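Side-chain contacts in chromosome partition protein Smc (Pyrococcus yayanosii, PDB 5XEI), which is probably required for chromosome condensation and partitioning, and is represented here by its ATPase head, a length of coiled coil and the joint: residues Val229-Leu232 and Leu233-Lys237; Arg277-Leu280 and Lys281-Ala285; Ser295-Leu298 and Glu299-Arg302; Pro317-Met320 and Lys321-Glu324. One frame throughout, in Å; residues are numbered along the deposited sequence.

Contact 1 of 4, residues Val229-Leu232 and Leu233-Lys237; sequences VALL and LGEIK
E235 reaches back over L231 and L232, one helical turn earlier, and its carboxylate ends beside their methyl groups. Apolar-to-polar packing comes first. CG of E235 lies 3.9 Å from CD1 of L231, and its OE1 comes within 3.6 Å of CD1 of L232, while OE2 lies on the L231 side. The carboxylate therefore spans both leucines, each crossed at a slant. The extended chi2 (-173°) carries the acid well out from the backbone, level with the leucine branches. With an alanine here the arm is gone, and the branches of L231 and L232 would probably lose the carboxylate side chain that now lies across them.

Purely aliphatic contact is thinner: CD1 of L232 is 4.4 Å from CG1 of I236, a distance that marks loose packing along the same helix face.

Backbone hydrogen bonds supply the remaining evidence. The N of L233 donates to O of V229 at 3.0 Å and the N of G234 to O of A230 at 3.2 Å. The N of E235 reaches O of L231 at 2.9 Å, though its N-H...O angle of 132° makes that bond more bent.

The turn belongs to helix 170-246, in the predicted coiled coil. L231 faces L301, R302 and I305 of helix 298-315, L232 meets K276 of helix 261-278, and V229 packs on L287 and I288 of helix 285-289.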
loop_
_atom_site.group_PDB
_atom_site.type_symbol
_atom_site.label_atom_id
_atom_site.label_comp_id
_atom_site.label_asym_id
_atom_site.label_seq_id
_atom_site.Cartn_x
_atom_site.Cartn_y
_atom_site.Cartn_z
ATOM N N VAL A 229 -55.752 33.672 41.515
ATOM C CA VAL A 229 -57.186 33.602 41.277
ATOM C C VAL A 229 -57.926 33.364 42.593
ATOM O O VAL A 229 -59.003 33.934 42.824
ATOM C CB VAL A 229 -57.502 32.521 40.222
ATOM C CG1 VAL A 229 -58.975 32.470 39.958
ATOM C CG2 VAL A 229 -56.770 32.812 38.919
ATOM N N ALA A 230 -57.339 32.554 43.483
ATOM C CA ALA A 230 -57.937 32.276 44.788
ATOM C C ALA A 230 -58.079 33.547 45.612
ATOM O O ALA A 230 -59.187 33.913 46.018
ATOM C CB ALA A 230 -57.098 31.250 45.547
ATOM N N LEU A 231 -56.958 34.231 45.882
ATOM C CA LEU A 231 -57.014 35.485 46.632
ATOM C C LEU A 231 -58.064 36.418 46.056
ATOM O O LEU A 231 -58.648 37.231 46.778
ATOM C CB LEU A 231 -55.648 36.177 46.631
ATOM C CG LEU A 231 -55.626 37.702 46.830
ATOM C CD1 LEU A 231 -55.998 38.064 48.250
ATOM C CD2 LEU A 231 -54.296 38.311 46.488
ATOM N N LEU A 232 -58.358 36.277 44.772
ATOM C CA LEU A 232 -59.281 37.201 44.145
ATOM C C LEU A 232 -60.739 36.793 44.357
ATOM O O LEU A 232 -61.589 37.656 44.607
ATOM C CB LEU A 232 -58.925 37.325 42.674
ATOM C CG LEU A 232 -59.934 38.013 41.795
ATOM C CD1 LEU A 232 -60.238 39.352 42.382
ATOM C CD2 LEU A 232 -59.199 38.233 40.545
ATOM N N LEU A 233 -61.058 35.497 44.286
ATOM C CA LEU A 233 -62.414 35.064 44.614
ATOM C C LEU A 233 -62.791 35.481 46.033
ATOM O O LEU A 233 -63.877 36.022 46.267
ATOM C CB LEU A 233 -62.537 33.553 44.433
ATOM C CG LEU A 233 -62.525 33.112 42.973
ATOM C CD1 LEU A 233 -62.451 31.600 42.819
ATOM C CD2 LEU A 233 -63.756 33.648 42.303
ATOM N N GLY A 234 -61.888 35.258 46.989
ATOM C CA GLY A 234 -62.092 35.807 48.318
ATOM C C GLY A 234 -62.162 37.323 48.325
ATOM O O GLY A 234 -62.989 37.906 49.030
ATOM N N GLU A 235 -61.317 37.981 47.518
ATOM C CA GLU A 235 -61.228 39.443 47.507
ATOM C C GLU A 235 -62.551 40.139 47.177
ATOM O O GLU A 235 -62.618 41.370 47.307
ATOM C CB GLU A 235 -60.159 39.931 46.508
ATOM C CG GLU A 235 -58.842 40.458 47.117
ATOM C CD GLU A 235 -57.894 41.088 46.068
ATOM O OE1 GLU A 235 -58.234 41.085 44.865
ATOM O OE2 GLU A 235 -56.804 41.589 46.440
ATOM N N ILE A 236 -63.587 39.419 46.751
ATOM C CA ILE A 236 -64.890 40.026 46.480
ATOM C C ILE A 236 -65.937 39.584 47.488
ATOM O O ILE A 236 -66.819 40.359 47.836
ATOM C CB ILE A 236 -65.374 39.733 45.043
ATOM C CG1 ILE A 236 -64.257 39.784 44.003
ATOM C CG2 ILE A 236 -66.525 40.657 44.649
ATOM C CD1 ILE A 236 -64.719 39.081 42.749
ATOM N N LYS A 237 -65.899 38.316 47.925
ATOM C CA LYS A 237 -66.748 37.900 49.040
ATOM C C LYS A 237 -66.646 38.918 50.173
ATOM O O LYS A 237 -67.654 39.427 50.684
ATOM C CB LYS A 237 -66.357 36.494 49.546
ATOM C CG LYS A 237 -67.081 36.068 50.852
ATOM C CD LYS A 237 -66.356 36.505 52.163
ATOM C CE LYS A 237 -67.255 36.487 53.433
ATOM N NZ LYS A 237 -68.484 37.342 53.393
#

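Contact 2 of 4, residues Arg277-Leu280 and Lys281-Ala285; sequences RREL and KHFDA
E279 points its OE1 at the rim of the F283 ring, 3.1 Å from CE2 and close to the ring plane, with the carboxylate turned 50° from that plane. The closely packed part is marked by the neighbouring L280, which leans on L232, L233 and I236 of helix 170-246. At the polar end of E279, OE2 forms a salt bridge with K276. A leucine in place of E279 would put no charge here, and K276 would probably be left without its acidic mate.

Past R278, near the end of helix 261-278, the backbone bonds run from i+3 to i. The N of F283 donates to O of L280 at 3.1 Å; the bond from N of K281 to O of R278 is weak.

On the solvent side the partners are charged or polar, and more loosely laid. CE1 of H282 stands over the centre of the R278 guanidinium, 3.5 Å from CZ, with the two planes 88° apart, an edge-to-face approach. NH1 of R278 has its salt-bridge partner in E275, just before the segment. The H282 ring also has O of R278 above one face. K281, fully extended beyond CG, crosses R278 at about a right angle, its CD 3.9 Å from CB of R278.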
loop_
_atom_site.group_PDB
_atom_site.type_symbol
_atom_site.label_atom_id
_atom_site.label_comp_id
_atom_site.label_asym_id
_atom_site.label_seq_id
_atom_site.Cartn_x
_atom_site.Cartn_y
_atom_site.Cartn_z
ATOM N N ARG A 277 -64.443 41.865 39.934
ATOM C CA ARG A 277 -65.315 40.749 39.555
ATOM C C ARG A 277 -65.165 40.444 38.078
ATOM O O ARG A 277 -64.956 39.296 37.671
ATOM C CB ARG A 277 -66.809 41.050 39.770
ATOM C CG ARG A 277 -67.252 42.009 40.819
ATOM C CD ARG A 277 -68.791 42.144 40.841
ATOM N NE ARG A 277 -69.215 42.935 39.759
ATOM C CZ ARG A 277 -69.753 44.079 39.863
ATOM N NH1 ARG A 277 -69.978 44.568 41.010
ATOM N NH2 ARG A 277 -70.093 44.732 38.822
ATOM N N ARG A 278 -65.336 41.488 37.273
ATOM C CA ARG A 278 -65.157 41.389 35.837
ATOM C C ARG A 278 -63.745 40.942 35.473
ATOM O O ARG A 278 -63.525 40.386 34.391
ATOM C CB ARG A 278 -65.502 42.737 35.222
ATOM C CG ARG A 278 -65.016 42.966 33.846
ATOM C CD ARG A 278 -64.353 44.309 33.786
ATOM N NE ARG A 278 -63.985 44.575 32.414
ATOM C CZ ARG A 278 -62.742 44.730 31.985
ATOM N NH1 ARG A 278 -61.706 44.654 32.811
ATOM N NH2 ARG A 278 -62.544 44.937 30.705
ATOM N N GLU A 279 -62.787 41.144 36.378
ATOM C CA GLU A 279 -61.420 40.692 36.151
ATOM C C GLU A 279 -61.353 39.191 35.893
ATOM O O GLU A 279 -60.544 38.731 35.075
ATOM C CB GLU A 279 -60.580 41.065 37.367
ATOM C CG GLU A 279 -59.123 41.344 37.119
ATOM C CD GLU A 279 -58.272 40.215 37.628
ATOM O OE1 GLU A 279 -58.853 39.132 37.813
ATOM O OE2 GLU A 279 -57.065 40.411 37.885
ATOM N N LEU A 280 -62.196 38.418 36.578
ATOM C CA LEU A 280 -62.182 36.964 36.461
ATOM C C LEU A 280 -63.019 36.453 35.311
ATOM O O LEU A 280 -62.903 35.272 34.961
ATOM C CB LEU A 280 -62.693 36.289 37.728
ATOM C CG LEU A 280 -62.084 36.756 39.035
ATOM C CD1 LEU A 280 -62.809 37.981 39.546
ATOM C CD2 LEU A 280 -62.171 35.615 39.987
ATOM N N LYS A 281 -63.873 37.304 34.735
ATOM C CA LYS A 281 -64.521 36.965 33.474
ATOM C C LYS A 281 -63.491 36.607 32.411
ATOM O O LYS A 281 -63.814 35.905 31.445
ATOM C CB LYS A 281 -65.407 38.138 33.011
ATOM C CG LYS A 281 -66.472 38.574 34.043
ATOM C CD LYS A 281 -67.318 39.772 33.563
ATOM C CE LYS A 281 -68.389 40.191 34.586
ATOM N NZ LYS A 281 -69.122 41.419 34.154
ATOM N N HIS A 282 -62.246 37.038 32.602
ATOM C CA HIS A 282 -61.187 36.888 31.622
ATOM C C HIS A 282 -60.154 35.842 32.028
ATOM O O HIS A 282 -59.140 35.685 31.341
ATOM C CB HIS A 282 -60.535 38.252 31.388
ATOM C CG HIS A 282 -61.527 39.332 31.093
ATOM N ND1 HIS A 282 -61.305 40.657 31.404
ATOM C CD2 HIS A 282 -62.753 39.284 30.518
ATOM C CE1 HIS A 282 -62.348 41.378 31.031
ATOM N NE2 HIS A 282 -63.241 40.568 30.491
ATOM N N PHE A 283 -60.380 35.124 33.120
ATOM C CA PHE A 283 -59.550 33.981 33.466
ATOM C C PHE A 283 -60.197 32.709 32.945
ATOM O O PHE A 283 -61.421 32.562 32.988
ATOM C CB PHE A 283 -59.339 33.872 34.975
ATOM C CG PHE A 283 -58.202 34.708 35.492
ATOM C CD1 PHE A 283 -56.892 34.351 35.246
ATOM C CD2 PHE A 283 -58.449 35.843 36.235
ATOM C CE1 PHE A 283 -55.856 35.115 35.722
ATOM C CE2 PHE A 283 -57.420 36.601 36.717
ATOM C CZ PHE A 283 -56.120 36.235 36.465
ATOM N N ASP A 284 -59.364 31.787 32.465
ATOM C CA ASP A 284 -59.867 30.552 31.877
ATOM C C ASP A 284 -60.736 29.778 32.864
ATOM O O ASP A 284 -60.536 29.823 34.082
ATOM C CB ASP A 284 -58.707 29.676 31.405
ATOM C CG ASP A 284 -57.932 30.310 30.269
ATOM O OD1 ASP A 284 -58.361 31.386 29.794
ATOM O OD2 ASP A 284 -56.905 29.731 29.847
ATOM N N ALA A 285 -61.715 29.055 32.310
ATOM C CA ALA A 285 -62.681 28.336 33.132
ATOM C C ALA A 285 -62.066 27.124 33.820
ATOM O O ALA A 285 -62.482 26.777 34.931
ATOM C CB ALA A 285 -63.882 27.912 32.290
#

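Contact 3 of 4, residues Ser295-Leu298 and Glu299-Arg302; sequences SLDL and EVLR
The N-terminus of helix 298-315 is where D297, in the N-cap position, meets V300 of the first turn. The two side chains cross at about a right angle. OD1 of D297 lies 3.1 Å from CG1 of V300, and CG2 of V300 lies 3.1 Å from the backbone O of D297, so the branched valine spans both the carboxylate and the carbonyl of the N-cap residue. Its chi1 of -49° sets CG1 anti to the carbonyl carbon, and that rotation turns one methyl to each oxygen.

Backbone bonds show the helix taking form. The N of L301 donates to O of D297 at 3.4 Å, a weak bond. The next one, from N of R302 to O of L298, is shorter at 3.0 Å. That same L298 oxygen also has CG of R302 alongside it, so the arginine stem passes close to the L298 carbonyl. This start of a helix belongs to the predicted coiled coil, and it lies against helix 170-246: L298 touches L231 and R238, and L301, the buried residue here, touches A230.

Outward, E299 and R302 form a salt bridge three residues apart along the helix. In the model two pairs of atoms face each other. NH2 of R302 donates to OE2 of E299 at 2.7 Å, reaching the syn side of the acid but tilted 31° out of the carboxylate plane. NE pairs with OE1 of E299, though its modelled separation of 2.3 Å is too short to be trusted in detail at this resolution.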
loop_
_atom_site.group_PDB
_atom_site.type_symbol
_atom_site.label_atom_id
_atom_site.label_comp_id
_atom_site.label_asym_id
_atom_site.label_seq_id
_atom_site.Cartn_x
_atom_site.Cartn_y
_atom_site.Cartn_z
ATOM N N SER A 295 -59.435 26.934 49.638
ATOM C CA SER A 295 -59.440 27.672 50.894
ATOM C C SER A 295 -59.873 29.132 50.722
ATOM O O SER A 295 -60.337 29.565 49.664
ATOM C CB SER A 295 -58.048 27.595 51.529
ATOM O OG SER A 295 -57.762 28.734 52.330
ATOM N N LEU A 296 -59.758 29.886 51.815
ATOM C CA LEU A 296 -59.800 31.343 51.801
ATOM C C LEU A 296 -58.800 31.836 52.839
ATOM O O LEU A 296 -57.746 31.212 53.022
ATOM C CB LEU A 296 -61.211 31.884 52.082
ATOM C CG LEU A 296 -62.317 31.708 51.028
ATOM C CD1 LEU A 296 -63.574 31.082 51.628
ATOM C CD2 LEU A 296 -62.660 33.036 50.375
ATOM N N ASP A 297 -59.153 32.914 53.552
ATOM C CA ASP A 297 -58.269 33.636 54.466
ATOM C C ASP A 297 -57.282 34.452 53.646
ATOM O O ASP A 297 -56.268 33.940 53.157
ATOM C CB ASP A 297 -57.532 32.706 55.437
ATOM C CG ASP A 297 -57.032 33.434 56.673
ATOM O OD1 ASP A 297 -56.114 34.272 56.523
ATOM O OD2 ASP A 297 -57.541 33.165 57.791
ATOM N N LEU A 298 -57.583 35.737 53.497
ATOM C CA LEU A 298 -56.929 36.511 52.458
ATOM C C LEU A 298 -55.468 36.762 52.787
ATOM O O LEU A 298 -54.598 36.610 51.923
ATOM C CB LEU A 298 -57.679 37.816 52.227
ATOM C CG LEU A 298 -58.843 37.669 51.241
ATOM C CD1 LEU A 298 -59.731 36.443 51.480
ATOM C CD2 LEU A 298 -59.652 38.941 51.231
ATOM N N GLU A 299 -55.165 37.109 54.036
ATOM C CA GLU A 299 -53.793 37.497 54.341
ATOM C C GLU A 299 -52.822 36.314 54.360
ATOM O O GLU A 299 -51.613 36.517 54.193
ATOM C CB GLU A 299 -53.744 38.275 55.653
ATOM C CG GLU A 299 -54.261 39.715 55.533
ATOM C CD GLU A 299 -53.404 40.614 54.620
ATOM O OE1 GLU A 299 -52.947 40.160 53.551
ATOM O OE2 GLU A 299 -53.189 41.792 54.980
ATOM N N VAL A 300 -53.303 35.080 54.536
ATOM C CA VAL A 300 -52.381 33.962 54.342
ATOM C C VAL A 300 -52.106 33.763 52.851
ATOM O O VAL A 300 -50.994 33.384 52.454
ATOM C CB VAL A 300 -52.909 32.678 55.011
ATOM C CG1 VAL A 300 -53.320 32.974 56.439
ATOM C CG2 VAL A 300 -54.039 32.047 54.208
ATOM N N LEU A 301 -53.091 34.054 52.001
ATOM C CA LEU A 301 -52.866 33.962 50.567
ATOM C C LEU A 301 -51.899 35.038 50.084
ATOM O O LEU A 301 -51.105 34.794 49.175
ATOM C CB LEU A 301 -54.197 34.057 49.834
ATOM C CG LEU A 301 -54.980 32.756 49.909
ATOM C CD1 LEU A 301 -56.244 32.869 49.109
ATOM C CD2 LEU A 301 -54.107 31.618 49.390
ATOM N N ARG A 302 -51.944 36.232 50.675
ATOM C CA ARG A 302 -51.024 37.274 50.237
ATOM C C ARG A 302 -49.612 37.015 50.747
ATOM O O ARG A 302 -48.635 37.300 50.045
ATOM C CB ARG A 302 -51.518 38.649 50.679
ATOM C CG ARG A 302 -52.997 38.845 50.445
ATOM C CD ARG A 302 -53.376 40.306 50.262
ATOM N NE ARG A 302 -53.088 41.115 51.443
ATOM C CZ ARG A 302 -53.356 42.415 51.541
ATOM N NH1 ARG A 302 -53.939 43.047 50.530
ATOM N NH2 ARG A 302 -53.053 43.078 52.654
#

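Contact 4 of 4, residues Pro317-Met320 and Lys321-Glu324; sequences PVNM and KAIE
N319 crosses K321 at about a right angle and caps the start of helix 321-383 with its side-chain amide. From CB, a chi1 of 164° puts CG anti to the backbone N, which swings the amide forward over the incoming turn; CG then stands 3.9 Å from the N of A322. OD1 goes on to accept from the N of K321 at 3.2 Å, a weak bond with an N-H...O angle of 123°. This link from a side-chain oxygen to the N two residues on is an Asx turn. CG of K321 lies beside the same OD1. At the other tip, ND2 lies 4.1 Å from CB of A322, and its hydrogen bond goes outside the turn, to OE1 of E210 on helix 170-246.

The backbone of N319 joins in as well: its O accepts from the N of A322 at 3.1 Å, and the O of M320 accepts from the N of I323 at 3.3 Å. On another side of the turn, M320 and I323 run side by side, with CE of M320 3.8 Å from CD1 of I323. M320 continues onto A214 and L218, and I323 onto L215, all of helix 170-246.

The asparagine thus divides its amide by chemistry: the oxygen serves a backbone N-H at the beginning of one helix, while the nitrogen ties that beginning to an acid on its coiled-coil partner.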
loop_
_atom_site.group_PDB
_atom_site.type_symbol
_atom_site.label_atom_id
_atom_site.label_comp_id
_atom_site.label_asym_id
_atom_site.label_seq_id
_atom_site.Cartn_x
_atom_site.Cartn_y
_atom_site.Cartn_z
ATOM N N PRO A 317 -31.749 33.934 36.795
ATOM C CA PRO A 317 -32.438 33.744 35.513
ATOM C C PRO A 317 -32.627 32.263 35.178
ATOM O O PRO A 317 -31.806 31.438 35.605
ATOM C CB PRO A 317 -31.488 34.403 34.499
ATOM C CG PRO A 317 -30.330 34.957 35.309
ATOM C CD PRO A 317 -30.316 34.193 36.589
ATOM N N VAL A 318 -33.694 31.934 34.444
ATOM C CA VAL A 318 -33.892 30.592 33.921
ATOM C C VAL A 318 -33.964 30.674 32.404
ATOM O O VAL A 318 -34.329 31.695 31.826
ATOM C CB VAL A 318 -35.145 29.898 34.489
ATOM C CG1 VAL A 318 -35.230 30.097 36.002
ATOM C CG2 VAL A 318 -36.405 30.370 33.774
ATOM N N ASN A 319 -33.596 29.576 31.758
ATOM C CA ASN A 319 -33.502 29.498 30.304
ATOM C C ASN A 319 -34.521 28.461 29.850
ATOM O O ASN A 319 -34.303 27.259 30.001
ATOM C CB ASN A 319 -32.077 29.136 29.881
ATOM C CG ASN A 319 -31.979 28.664 28.432
ATOM O OD1 ASN A 319 -32.783 29.044 27.571
ATOM N ND2 ASN A 319 -30.969 27.844 28.154
ATOM N N MET A 320 -35.646 28.900 29.304
ATOM C CA MET A 320 -36.671 27.912 29.021
ATOM C C MET A 320 -36.401 27.126 27.752
ATOM O O MET A 320 -36.984 26.044 27.577
ATOM C CB MET A 320 -38.043 28.569 28.956
ATOM C CG MET A 320 -38.352 29.404 30.173
ATOM S SD MET A 320 -40.002 28.944 30.715
ATOM C CE MET A 320 -39.622 27.302 31.324
ATOM N N LYS A 321 -35.523 27.629 26.877
ATOM C CA LYS A 321 -35.082 26.816 25.752
ATOM C C LYS A 321 -34.510 25.486 26.232
ATOM O O LYS A 321 -34.565 24.485 25.508
ATOM C CB LYS A 321 -34.039 27.568 24.929
ATOM C CG LYS A 321 -34.316 29.041 24.776
ATOM C CD LYS A 321 -35.087 29.330 23.493
ATOM C CE LYS A 321 -35.806 30.699 23.539
ATOM N NZ LYS A 321 -36.995 30.773 22.606
ATOM N N ALA A 322 -33.989 25.458 27.463
ATOM C CA ALA A 322 -33.337 24.267 27.993
ATOM C C ALA A 322 -34.233 23.034 27.930
ATOM O O ALA A 322 -33.751 21.933 27.657
ATOM C CB ALA A 322 -32.884 24.510 29.433
ATOM N N ILE A 323 -35.531 23.182 28.199
ATOM C CA ILE A 323 -36.397 22.012 28.185
ATOM C C ILE A 323 -36.388 21.369 26.809
ATOM O O ILE A 323 -36.329 20.137 26.681
ATOM C CB ILE A 323 -37.821 22.384 28.627
ATOM C CG1 ILE A 323 -37.826 22.782 30.100
ATOM C CG2 ILE A 323 -38.792 21.239 28.350
ATOM C CD1 ILE A 323 -39.011 23.670 30.475
ATOM N N GLU A 324 -36.426 22.178 25.756
ATOM C CA GLU A 324 -36.377 21.566 24.434
ATOM C C GLU A 324 -34.939 21.277 24.005
ATOM O O GLU A 324 -34.694 20.288 23.305
ATOM C CB GLU A 324 -37.088 22.448 23.402
ATOM C CG GLU A 324 -38.604 22.631 23.603
ATOM C CD GLU A 324 -39.348 21.347 24.021
ATOM O OE1 GLU A 324 -40.193 21.411 24.953
ATOM O OE2 GLU A 324 -39.092 20.283 23.421
#

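Contact 1 is the most buried of the four, while contacts 2, 3 and 4 are surface contacts at the ends of helices. Contact 1 sits on helix 170-246, and both contact 2 (centres about 11 Å apart) and contact 3 (about 9 Å) touch it; I236 packs on R277, and G234 on L296. Contacts 2 and 3 are about 19 Å apart between centres, nearly the sum of those two distances, which places contact 1 between them. Contact 4, about 32 Å from contact 1 between centres, meets the same long helix elsewhere. Leucines dominate contact 1, whereas contacts 2 and 3 add ion pairs and contact 4 relies on an amide cap.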